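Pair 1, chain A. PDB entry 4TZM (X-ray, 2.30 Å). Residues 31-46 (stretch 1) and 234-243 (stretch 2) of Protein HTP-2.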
# COMPACT_ATOMS: atom_id res chain seq x y z
N ILE A 31 12.60 3.74 -13.03
CA ILE A 31 13.71 3.04 -12.39
C ILE A 31 13.44 2.94 -10.89
O ILE A 31 13.08 3.92 -10.25
CB ILE A 31 15.06 3.76 -12.64
CG1 ILE A 31 15.33 3.87 -14.14
CG2 ILE A 31 16.19 3.03 -11.94
CD1 ILE A 31 16.68 4.46 -14.48
N VAL A 32 13.61 1.74 -10.34
CA VAL A 32 13.31 1.50 -8.93
C VAL A 32 14.45 0.77 -8.23
O VAL A 32 14.27 0.24 -7.13
CB VAL A 32 12.02 0.66 -8.76
CG1 VAL A 32 10.82 1.42 -9.29
CG2 VAL A 32 12.16 -0.69 -9.45
N SER A 33 15.62 0.74 -8.86
CA SER A 33 16.75 -0.04 -8.35
C SER A 33 17.56 0.68 -7.27
O SER A 33 18.13 0.04 -6.39
CB SER A 33 17.68 -0.43 -9.51
OG SER A 33 18.03 0.70 -10.29
N ASP A 34 17.59 2.01 -7.33
CA ASP A 34 18.33 2.80 -6.35
C ASP A 34 17.45 3.14 -5.14
O ASP A 34 16.22 3.17 -5.27
CB ASP A 34 18.88 4.07 -7.01
CG ASP A 34 17.79 5.01 -7.46
OD1 ASP A 34 17.30 4.84 -8.60
OD2 ASP A 34 17.43 5.92 -6.68
N PRO A 35 18.06 3.39 -3.97
CA PRO A 35 17.33 3.58 -2.70
C PRO A 35 16.23 4.63 -2.72
O PRO A 35 15.15 4.38 -2.19
CB PRO A 35 18.43 4.00 -1.73
CG PRO A 35 19.67 3.37 -2.27
CD PRO A 35 19.52 3.43 -3.77
N ASP A 36 16.50 5.80 -3.30
CA ASP A 36 15.51 6.87 -3.32
C ASP A 36 14.32 6.54 -4.23
O ASP A 36 13.17 6.76 -3.86
CB ASP A 36 16.15 8.19 -3.76
CG ASP A 36 16.86 8.90 -2.62
OD1 ASP A 36 16.50 8.65 -1.45
OD2 ASP A 36 17.78 9.70 -2.89
N ARG A 37 14.61 6.00 -5.41
CA ARG A 37 13.54 5.69 -6.36
C ARG A 37 12.81 4.40 -5.98
O ARG A 37 11.65 4.20 -6.36
CB ARG A 37 14.10 5.60 -7.78
CG ARG A 37 14.08 6.95 -8.50
CD ARG A 37 14.67 6.87 -9.90
NE ARG A 37 16.12 6.74 -9.89
CZ ARG A 37 16.89 6.79 -10.97
NH1 ARG A 37 16.34 6.97 -12.17
NH2 ARG A 37 18.20 6.67 -10.87
N SER A 38 13.47 3.54 -5.21
CA SER A 38 12.84 2.35 -4.65
C SER A 38 11.79 2.77 -3.63
O SER A 38 10.73 2.16 -3.50
CB SER A 38 13.88 1.45 -3.99
OG SER A 38 13.28 0.47 -3.16
N SER A 39 12.13 3.84 -2.91
CA SER A 39 11.29 4.42 -1.88
C SER A 39 10.18 5.27 -2.49
O SER A 39 9.04 5.27 -2.02
CB SER A 39 12.14 5.27 -0.94
OG SER A 39 11.42 5.62 0.22
N ASN A 40 10.51 5.99 -3.56
CA ASN A 40 9.52 6.75 -4.30
C ASN A 40 8.48 5.82 -4.89
O ASN A 40 7.31 6.19 -5.03
CB ASN A 40 10.17 7.58 -5.41
CG ASN A 40 10.88 8.80 -4.87
OD1 ASN A 40 10.51 9.32 -3.82
ND2 ASN A 40 11.91 9.26 -5.58
N PHE A 41 8.90 4.61 -5.24
CA PHE A 41 7.95 3.67 -5.78
C PHE A 41 6.93 3.22 -4.72
O PHE A 41 5.75 3.10 -5.02
CB PHE A 41 8.64 2.44 -6.38
CG PHE A 41 7.68 1.37 -6.78
CD1 PHE A 41 7.01 1.45 -7.99
CD2 PHE A 41 7.37 0.33 -5.92
CE1 PHE A 41 6.09 0.49 -8.36
CE2 PHE A 41 6.46 -0.63 -6.28
CZ PHE A 41 5.81 -0.55 -7.50
N MET A 42 7.40 2.97 -3.50
CA MET A 42 6.50 2.52 -2.44
C MET A 42 5.45 3.59 -2.12
O MET A 42 4.30 3.27 -1.83
CB MET A 42 7.28 2.16 -1.17
CG MET A 42 8.16 0.92 -1.29
SD MET A 42 7.27 -0.53 -1.90
CE MET A 42 8.19 -1.84 -1.12
N ILE A 43 5.87 4.85 -2.16
CA ILE A 43 4.97 5.98 -1.96
C ILE A 43 3.84 5.97 -2.99
O ILE A 43 2.67 6.12 -2.63
CB ILE A 43 5.74 7.32 -2.04
CG1 ILE A 43 6.86 7.34 -0.99
CG2 ILE A 43 4.80 8.49 -1.85
CD1 ILE A 43 7.61 8.65 -0.90
N ARG A 44 4.19 5.77 -4.25
CA ARG A 44 3.20 5.70 -5.32
C ARG A 44 2.35 4.44 -5.18
O ARG A 44 1.16 4.47 -5.47
CB ARG A 44 3.87 5.74 -6.70
CG ARG A 44 4.85 6.90 -6.90
CD ARG A 44 4.20 8.27 -6.67
NE ARG A 44 3.26 8.64 -7.72
CZ ARG A 44 1.98 8.96 -7.50
NH1 ARG A 44 1.51 8.95 -6.26
NH2 ARG A 44 1.19 9.28 -8.51
N ALA A 45 2.96 3.35 -4.72
CA ALA A 45 2.24 2.10 -4.52
C ALA A 45 1.17 2.21 -3.43
O ALA A 45 0.06 1.71 -3.59
CB ALA A 45 3.22 0.97 -4.18
N ILE A 46 1.52 2.86 -2.32
CA ILE A 46 0.56 3.09 -1.25
C ILE A 46 -0.63 3.89 -1.77
O ILE A 46 -1.78 3.56 -1.49
CB ILE A 46 1.20 3.85 -0.06
CG1 ILE A 46 2.30 3.00 0.58
CG2 ILE A 46 0.15 4.20 0.98
CD1 ILE A 46 3.10 3.74 1.66
N HIS A 234 2.74 -8.99 -3.16
CA HIS A 234 3.91 -8.33 -2.60
C HIS A 234 4.60 -7.42 -3.62
O HIS A 234 4.28 -7.44 -4.81
CB HIS A 234 4.91 -9.38 -2.09
CG HIS A 234 5.47 -10.25 -3.17
ND1 HIS A 234 4.88 -11.43 -3.56
CD2 HIS A 234 6.57 -10.11 -3.94
CE1 HIS A 234 5.59 -11.98 -4.52
NE2 HIS A 234 6.63 -11.20 -4.77
N LEU A 235 5.53 -6.61 -3.13
CA LEU A 235 6.31 -5.70 -3.96
C LEU A 235 7.77 -5.80 -3.54
O LEU A 235 8.07 -5.84 -2.34
CB LEU A 235 5.80 -4.26 -3.82
CG LEU A 235 4.41 -3.95 -4.40
CD1 LEU A 235 3.90 -2.59 -3.95
CD2 LEU A 235 4.42 -4.05 -5.91
N ARG A 236 8.67 -5.87 -4.51
CA ARG A 236 10.10 -5.95 -4.21
C ARG A 236 10.89 -5.05 -5.15
O ARG A 236 11.47 -5.53 -6.13
CB ARG A 236 10.59 -7.40 -4.31
CG ARG A 236 12.06 -7.65 -3.92
CD ARG A 236 12.39 -7.09 -2.54
NE ARG A 236 13.64 -7.62 -1.98
CZ ARG A 236 14.81 -6.99 -1.99
NH1 ARG A 236 14.91 -5.78 -2.54
NH2 ARG A 236 15.87 -7.55 -1.45
N PRO A 237 10.90 -3.74 -4.87
CA PRO A 237 11.83 -2.86 -5.59
C PRO A 237 13.25 -3.03 -5.07
O PRO A 237 13.54 -4.00 -4.36
CB PRO A 237 11.29 -1.46 -5.29
CG PRO A 237 10.50 -1.60 -4.05
CD PRO A 237 9.93 -2.98 -4.06
N GLY A 238 14.14 -2.11 -5.43
CA GLY A 238 15.55 -2.23 -5.11
C GLY A 238 15.90 -2.42 -3.64
O GLY A 238 16.77 -3.23 -3.31
N HIS A 239 15.26 -1.67 -2.76
CA HIS A 239 15.73 -1.63 -1.37
C HIS A 239 14.61 -1.74 -0.35
O HIS A 239 14.83 -1.54 0.84
CB HIS A 239 16.54 -0.35 -1.15
CG HIS A 239 17.71 -0.22 -2.07
ND1 HIS A 239 18.99 -0.52 -1.68
CD2 HIS A 239 17.78 0.15 -3.37
CE1 HIS A 239 19.81 -0.33 -2.70
NE2 HIS A 239 19.10 0.08 -3.74
N HIS A 240 13.42 -2.09 -0.82
CA HIS A 240 12.27 -2.20 0.06
C HIS A 240 11.42 -3.39 -0.35
O HIS A 240 11.53 -3.89 -1.47
CB HIS A 240 11.42 -0.93 0.01
CG HIS A 240 12.17 0.32 0.35
ND1 HIS A 240 13.00 0.96 -0.54
CD2 HIS A 240 12.22 1.05 1.50
CE1 HIS A 240 13.54 2.03 0.04
NE2 HIS A 240 13.08 2.10 1.27
N ALA A 241 10.58 -3.85 0.58
CA ALA A 241 9.59 -4.87 0.27
C ALA A 241 8.30 -4.56 1.01
O ALA A 241 8.32 -4.01 2.11
CB ALA A 241 10.11 -6.26 0.63
N ALA A 242 7.18 -4.91 0.39
CA ALA A 242 5.87 -4.71 1.01
C ALA A 242 5.01 -5.97 0.88
O ALA A 242 5.09 -6.69 -0.11
CB ALA A 242 5.17 -3.52 0.38
N HIS A 243 4.20 -6.24 1.90
CA HIS A 243 3.28 -7.37 1.87
C HIS A 243 1.84 -6.88 2.11
O HIS A 243 1.54 -6.30 3.15
CB HIS A 243 3.66 -8.41 2.91
CG HIS A 243 2.84 -9.67 2.82
ND1 HIS A 243 1.99 -10.06 3.83
CD2 HIS A 243 2.74 -10.60 1.85
CE1 HIS A 243 1.41 -11.20 3.49
NE2 HIS A 243 1.84 -11.54 2.29

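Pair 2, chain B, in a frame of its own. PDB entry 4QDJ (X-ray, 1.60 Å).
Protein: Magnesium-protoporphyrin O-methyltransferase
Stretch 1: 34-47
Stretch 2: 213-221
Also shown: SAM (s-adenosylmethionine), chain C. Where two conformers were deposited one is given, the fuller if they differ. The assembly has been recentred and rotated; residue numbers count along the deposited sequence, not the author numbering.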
# COMPACT_ATOMS: atom_id res chain seq x y z
N ASN B 34 8.64 3.06 -20.97
CA ASN B 34 9.51 2.05 -21.57
C ASN B 34 9.00 0.66 -21.21
O ASN B 34 8.11 0.53 -20.36
CB ASN B 34 10.99 2.26 -21.22
CG ASN B 34 11.30 2.09 -19.74
OD1 ASN B 34 10.82 1.15 -19.09
ND2 ASN B 34 12.12 2.98 -19.20
N PHE B 35 9.54 -0.38 -21.84
CA PHE B 35 8.97 -1.72 -21.66
C PHE B 35 9.12 -2.26 -20.24
O PHE B 35 8.33 -3.08 -19.80
CB PHE B 35 9.51 -2.70 -22.71
CG PHE B 35 10.91 -3.19 -22.44
CD1 PHE B 35 12.01 -2.45 -22.85
CD2 PHE B 35 11.12 -4.40 -21.80
CE1 PHE B 35 13.29 -2.91 -22.61
CE2 PHE B 35 12.40 -4.86 -21.56
CZ PHE B 35 13.49 -4.11 -21.97
N VAL B 36 10.13 -1.77 -19.52
CA VAL B 36 10.31 -2.14 -18.12
C VAL B 36 9.23 -1.50 -17.26
O VAL B 36 8.59 -2.16 -16.43
CB VAL B 36 11.70 -1.71 -17.60
CG1 VAL B 36 11.83 -2.03 -16.11
CG2 VAL B 36 12.80 -2.39 -18.40
N GLN B 37 9.03 -0.20 -17.46
CA GLN B 37 8.01 0.55 -16.73
C GLN B 37 6.61 0.03 -17.05
O GLN B 37 5.74 0.00 -16.18
CB GLN B 37 8.10 2.04 -17.07
CG GLN B 37 9.38 2.70 -16.58
CD GLN B 37 9.66 4.02 -17.27
OE1 GLN B 37 9.02 4.37 -18.26
NE2 GLN B 37 10.63 4.77 -16.74
N LYS B 38 6.39 -0.37 -18.30
CA LYS B 38 5.10 -0.91 -18.71
C LYS B 38 4.82 -2.22 -17.99
O LYS B 38 3.69 -2.49 -17.57
CB LYS B 38 5.06 -1.12 -20.22
CG LYS B 38 3.72 -1.61 -20.76
CD LYS B 38 2.59 -0.67 -20.36
CE LYS B 38 1.37 -0.88 -21.24
NZ LYS B 38 0.95 -2.31 -21.28
N ASP B 39 5.85 -3.04 -17.84
CA ASP B 39 5.74 -4.30 -17.12
C ASP B 39 5.38 -4.06 -15.65
O ASP B 39 4.56 -4.79 -15.08
CB ASP B 39 7.06 -5.07 -17.22
CG ASP B 39 6.99 -6.43 -16.56
OD1 ASP B 39 6.56 -7.40 -17.23
OD2 ASP B 39 7.37 -6.54 -15.38
N ILE B 40 5.98 -3.04 -15.06
CA ILE B 40 5.68 -2.66 -13.68
C ILE B 40 4.25 -2.14 -13.55
O ILE B 40 3.54 -2.48 -12.60
CB ILE B 40 6.68 -1.61 -13.17
CG1 ILE B 40 8.09 -2.19 -13.13
CG2 ILE B 40 6.27 -1.09 -11.79
CD1 ILE B 40 9.16 -1.18 -12.78
N ARG B 41 3.84 -1.31 -14.50
CA ARG B 41 2.47 -0.79 -14.53
C ARG B 41 1.45 -1.93 -14.54
O ARG B 41 0.52 -1.94 -13.75
CB ARG B 41 2.27 0.11 -15.75
CG ARG B 41 0.82 0.52 -15.98
CD ARG B 41 0.66 1.32 -17.27
NE ARG B 41 1.21 2.66 -17.16
CZ ARG B 41 1.35 3.49 -18.18
NH1 ARG B 41 0.98 3.12 -19.40
NH2 ARG B 41 1.87 4.70 -17.99
N VAL B 42 1.66 -2.88 -15.44
CA VAL B 42 0.75 -4.02 -15.58
C VAL B 42 0.76 -4.92 -14.34
O VAL B 42 -0.30 -5.33 -13.86
CB VAL B 42 1.09 -4.85 -16.84
CG1 VAL B 42 0.27 -6.13 -16.88
CG2 VAL B 42 0.85 -4.02 -18.10
N GLY B 43 1.95 -5.20 -13.82
CA GLY B 43 2.07 -6.03 -12.64
C GLY B 43 1.41 -5.40 -11.42
O GLY B 43 0.67 -6.06 -10.68
N HIS B 44 1.67 -4.12 -11.22
CA HIS B 44 1.08 -3.39 -10.11
C HIS B 44 -0.44 -3.35 -10.22
O HIS B 44 -1.15 -3.48 -9.23
CB HIS B 44 1.66 -1.97 -10.03
CG HIS B 44 0.92 -1.08 -9.08
ND1 HIS B 44 0.03 -0.12 -9.51
CD2 HIS B 44 0.93 -1.01 -7.73
CE1 HIS B 44 -0.47 0.51 -8.46
NE2 HIS B 44 0.06 -0.00 -7.37
N GLN B 45 -0.94 -3.18 -11.44
CA GLN B 45 -2.39 -3.18 -11.66
C GLN B 45 -2.99 -4.54 -11.28
O GLN B 45 -4.11 -4.61 -10.76
CB GLN B 45 -2.73 -2.82 -13.10
CG GLN B 45 -4.23 -2.66 -13.35
CD GLN B 45 -4.82 -1.49 -12.60
OE1 GLN B 45 -4.35 -0.35 -12.73
NE2 GLN B 45 -5.85 -1.75 -11.80
N GLN B 46 -2.25 -5.61 -11.54
CA GLN B 46 -2.71 -6.95 -11.17
C GLN B 46 -2.80 -7.10 -9.65
O GLN B 46 -3.75 -7.67 -9.13
CB GLN B 46 -1.80 -8.02 -11.76
CG GLN B 46 -2.20 -9.44 -11.40
CD GLN B 46 -1.40 -10.49 -12.13
OE1 GLN B 46 -1.04 -10.32 -13.30
NE2 GLN B 46 -1.10 -11.59 -11.45
N THR B 47 -1.80 -6.57 -8.95
CA THR B 47 -1.79 -6.62 -7.49
C THR B 47 -2.99 -5.87 -6.93
O THR B 47 -3.71 -6.39 -6.07
CB THR B 47 -0.49 -6.02 -6.92
OG1 THR B 47 0.63 -6.78 -7.38
CG2 THR B 47 -0.52 -6.03 -5.39
N GLY B 213 -1.59 -14.36 -2.44
CA GLY B 213 -1.53 -14.16 -3.87
C GLY B 213 -0.10 -13.93 -4.30
O GLY B 213 0.80 -13.83 -3.47
N MET B 214 0.10 -13.84 -5.61
CA MET B 214 1.42 -13.61 -6.15
C MET B 214 1.32 -13.01 -7.53
O MET B 214 0.69 -13.58 -8.42
CB MET B 214 2.21 -14.92 -6.21
CG MET B 214 3.62 -14.75 -6.76
SD MET B 214 4.69 -13.82 -5.64
CE MET B 214 6.08 -13.46 -6.71
N THR B 215 1.92 -11.84 -7.71
CA THR B 215 2.02 -11.25 -9.03
C THR B 215 3.44 -11.45 -9.52
O THR B 215 4.40 -11.07 -8.84
CB THR B 215 1.69 -9.75 -9.02
OG1 THR B 215 0.39 -9.55 -8.45
CG2 THR B 215 1.72 -9.19 -10.43
N SER B 216 3.58 -12.07 -10.68
CA SER B 216 4.89 -12.34 -11.25
C SER B 216 4.93 -11.93 -12.71
O SER B 216 4.31 -12.55 -13.56
CB SER B 216 5.22 -13.83 -11.12
OG SER B 216 5.24 -14.24 -9.77
N THR B 217 5.67 -10.86 -12.98
CA THR B 217 5.95 -10.46 -14.36
C THR B 217 7.45 -10.45 -14.55
O THR B 217 8.20 -10.94 -13.70
CB THR B 217 5.36 -9.08 -14.69
OG1 THR B 217 6.06 -8.07 -13.95
CG2 THR B 217 3.88 -9.02 -14.36
N ARG B 218 7.91 -9.87 -15.65
CA ARG B 218 9.33 -9.86 -15.96
C ARG B 218 10.14 -9.01 -14.97
O ARG B 218 11.23 -9.41 -14.56
CB ARG B 218 9.56 -9.39 -17.40
CG ARG B 218 10.99 -9.51 -17.88
CD ARG B 218 11.06 -9.46 -19.39
NE ARG B 218 12.43 -9.33 -19.88
CZ ARG B 218 12.83 -9.72 -21.09
NH1 ARG B 218 11.97 -10.27 -21.93
NH2 ARG B 218 14.10 -9.55 -21.45
N PHE B 219 9.60 -7.86 -14.60
CA PHE B 219 10.34 -6.91 -13.76
C PHE B 219 9.59 -6.55 -12.48
O PHE B 219 10.02 -5.66 -11.74
CB PHE B 219 10.64 -5.64 -14.54
CG PHE B 219 11.44 -5.87 -15.79
CD1 PHE B 219 12.80 -6.10 -15.72
CD2 PHE B 219 10.83 -5.86 -17.03
CE1 PHE B 219 13.54 -6.31 -16.87
CE2 PHE B 219 11.56 -6.07 -18.18
CZ PHE B 219 12.92 -6.30 -18.10
N TYR B 220 8.48 -7.22 -12.22
CA TYR B 220 7.67 -6.91 -11.05
C TYR B 220 7.28 -8.19 -10.32
O TYR B 220 6.71 -9.11 -10.92
CB TYR B 220 6.42 -6.12 -11.47
CG TYR B 220 5.46 -5.82 -10.34
CD1 TYR B 220 5.59 -4.66 -9.58
CD2 TYR B 220 4.41 -6.68 -10.05
CE1 TYR B 220 4.70 -4.37 -8.55
CE2 TYR B 220 3.52 -6.40 -9.02
CZ TYR B 220 3.67 -5.25 -8.28
OH TYR B 220 2.78 -4.99 -7.27
N TYR B 221 7.59 -8.25 -9.04
CA TYR B 221 7.29 -9.42 -8.23
C TYR B 221 6.70 -8.98 -6.90
O TYR B 221 7.34 -8.27 -6.13
CB TYR B 221 8.56 -10.25 -7.99
CG TYR B 221 9.27 -10.64 -9.26
CD1 TYR B 221 8.95 -11.83 -9.91
CD2 TYR B 221 10.25 -9.83 -9.81
CE1 TYR B 221 9.60 -12.20 -11.08
CE2 TYR B 221 10.90 -10.19 -10.98
CZ TYR B 221 10.57 -11.37 -11.61
OH TYR B 221 11.22 -11.73 -12.77
N SAM C . 0.58 1.47 -2.08
CA SAM C . 0.54 2.26 -3.31
C SAM C . 0.17 1.39 -4.50
O SAM C . 0.40 0.18 -4.49
OXT SAM C . -0.37 1.87 -5.49
CB SAM C . 1.86 3.00 -3.56
CG SAM C . 3.12 2.15 -3.68
SD SAM C . 4.59 3.15 -4.07
CE SAM C . 5.72 1.90 -4.72
C5' SAM C . 5.29 3.36 -2.42
C4' SAM C . 4.62 4.50 -1.67
O4' SAM C . 4.84 4.32 -0.29
C3' SAM C . 5.18 5.87 -2.04
O3' SAM C . 4.11 6.72 -2.40
C2' SAM C . 5.81 6.38 -0.75
O2' SAM C . 5.65 7.77 -0.59
C1' SAM C . 5.06 5.58 0.30
N9 SAM C . 5.79 5.44 1.56
C8 SAM C . 7.10 5.08 1.73
N7 SAM C . 7.37 5.07 3.06
C5 SAM C . 6.24 5.41 3.73
C6 SAM C . 5.96 5.55 5.08
N6 SAM C . 6.91 5.34 5.99
N1 SAM C . 4.69 5.93 5.47
C2 SAM C . 3.71 6.16 4.52
N3 SAM C . 4.00 6.01 3.18
C4 SAM C . 5.24 5.64 2.80
O HOH W 1 -1.93 -10.95 -8.44
O HOH W 2 1.11 -13.11 -11.95

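The sharpest difference lies at one matched helix position, S38(A) in pair 1 and D39(B) in pair 2, whose CA atoms fall 1.1 Å apart after superposition. In both, the CA-to-CB bond points toward stretch 2 and chi1 is in the t well, yet they bind stretch 2 differently. The single hydroxyl of S38(A) accepts from the backbone, H239(A) N to S38(A) OG at 2.9 Å (157°), and shares a hydrogen bond with a ring, S38(A) OG to H240(A) ND1 at 2.7 Å, in which either atom could be the donor. The carboxylate of D39(B) offers two acceptors: OD1 takes R218(B) N at 3.2 Å, while OD2 takes F219(B) N at 2.7 Å and the hydroxyl T217(B) OG1 at a very short 2.5 Å. One donor is common to both, since H239(A) and F219(B) are matched and each gives its backbone N to the helix side chain.

The shared frame is a helix N-terminus packed against a strand and the turn after it; 14 central residues superpose with an RMSD of 0.9 Å on N, CA and C. The buried areas are similar, 592 Å² in pair 1 and 646 Å² in pair 2.

H239(A) and F219(B) coincide most closely, with side-chain centres 0.3 Å apart and chi1 near -58° in both. Each ring has a matched residue near the helix start over one face: P35(A) CG lies 3.7 Å from the H239(A) ring centroid, 12° off the normal, and the matched V36(B) places CG2 4.0 Å from the F219(B) centroid, 17° off. The imidazole adds a weak polar link, H239(A) NE2 to S33(A) O at 2.8 Å (118°), whereas F219(B) CE2 meets F35(B) CE2 at 3.7 Å.

Farther along the helix the packing diverges. In pair 1, M42(A) starts sideways but brings its CE to 3.5 Å from H240(A) CB and 3.6 Å from P237(A) CD, and A45(A) CB meets L235(A) CD1 at 3.6 Å. In pair 2 the position matched to M42(A) is H44(B), which touches Y220(B), H44(B) CB to Y220(B) CE1 at 4.1 Å, and sends its ring to s-adenosylmethionine, H44(B) NE2 to SAM OXT at 2.7 Å. The Y220(B) ring lies against the helix backbone at G43(B), with G43(B) O 3.3 Å from Y220(B) CE2; a CB on this glycine would sit only 2.5 Å from Y220(B) CD2. T47(B) OG1 then shares a hydrogen bond with T215(B) OG1 at 3.0 Å, at the strand position where pair 1 has L235(A).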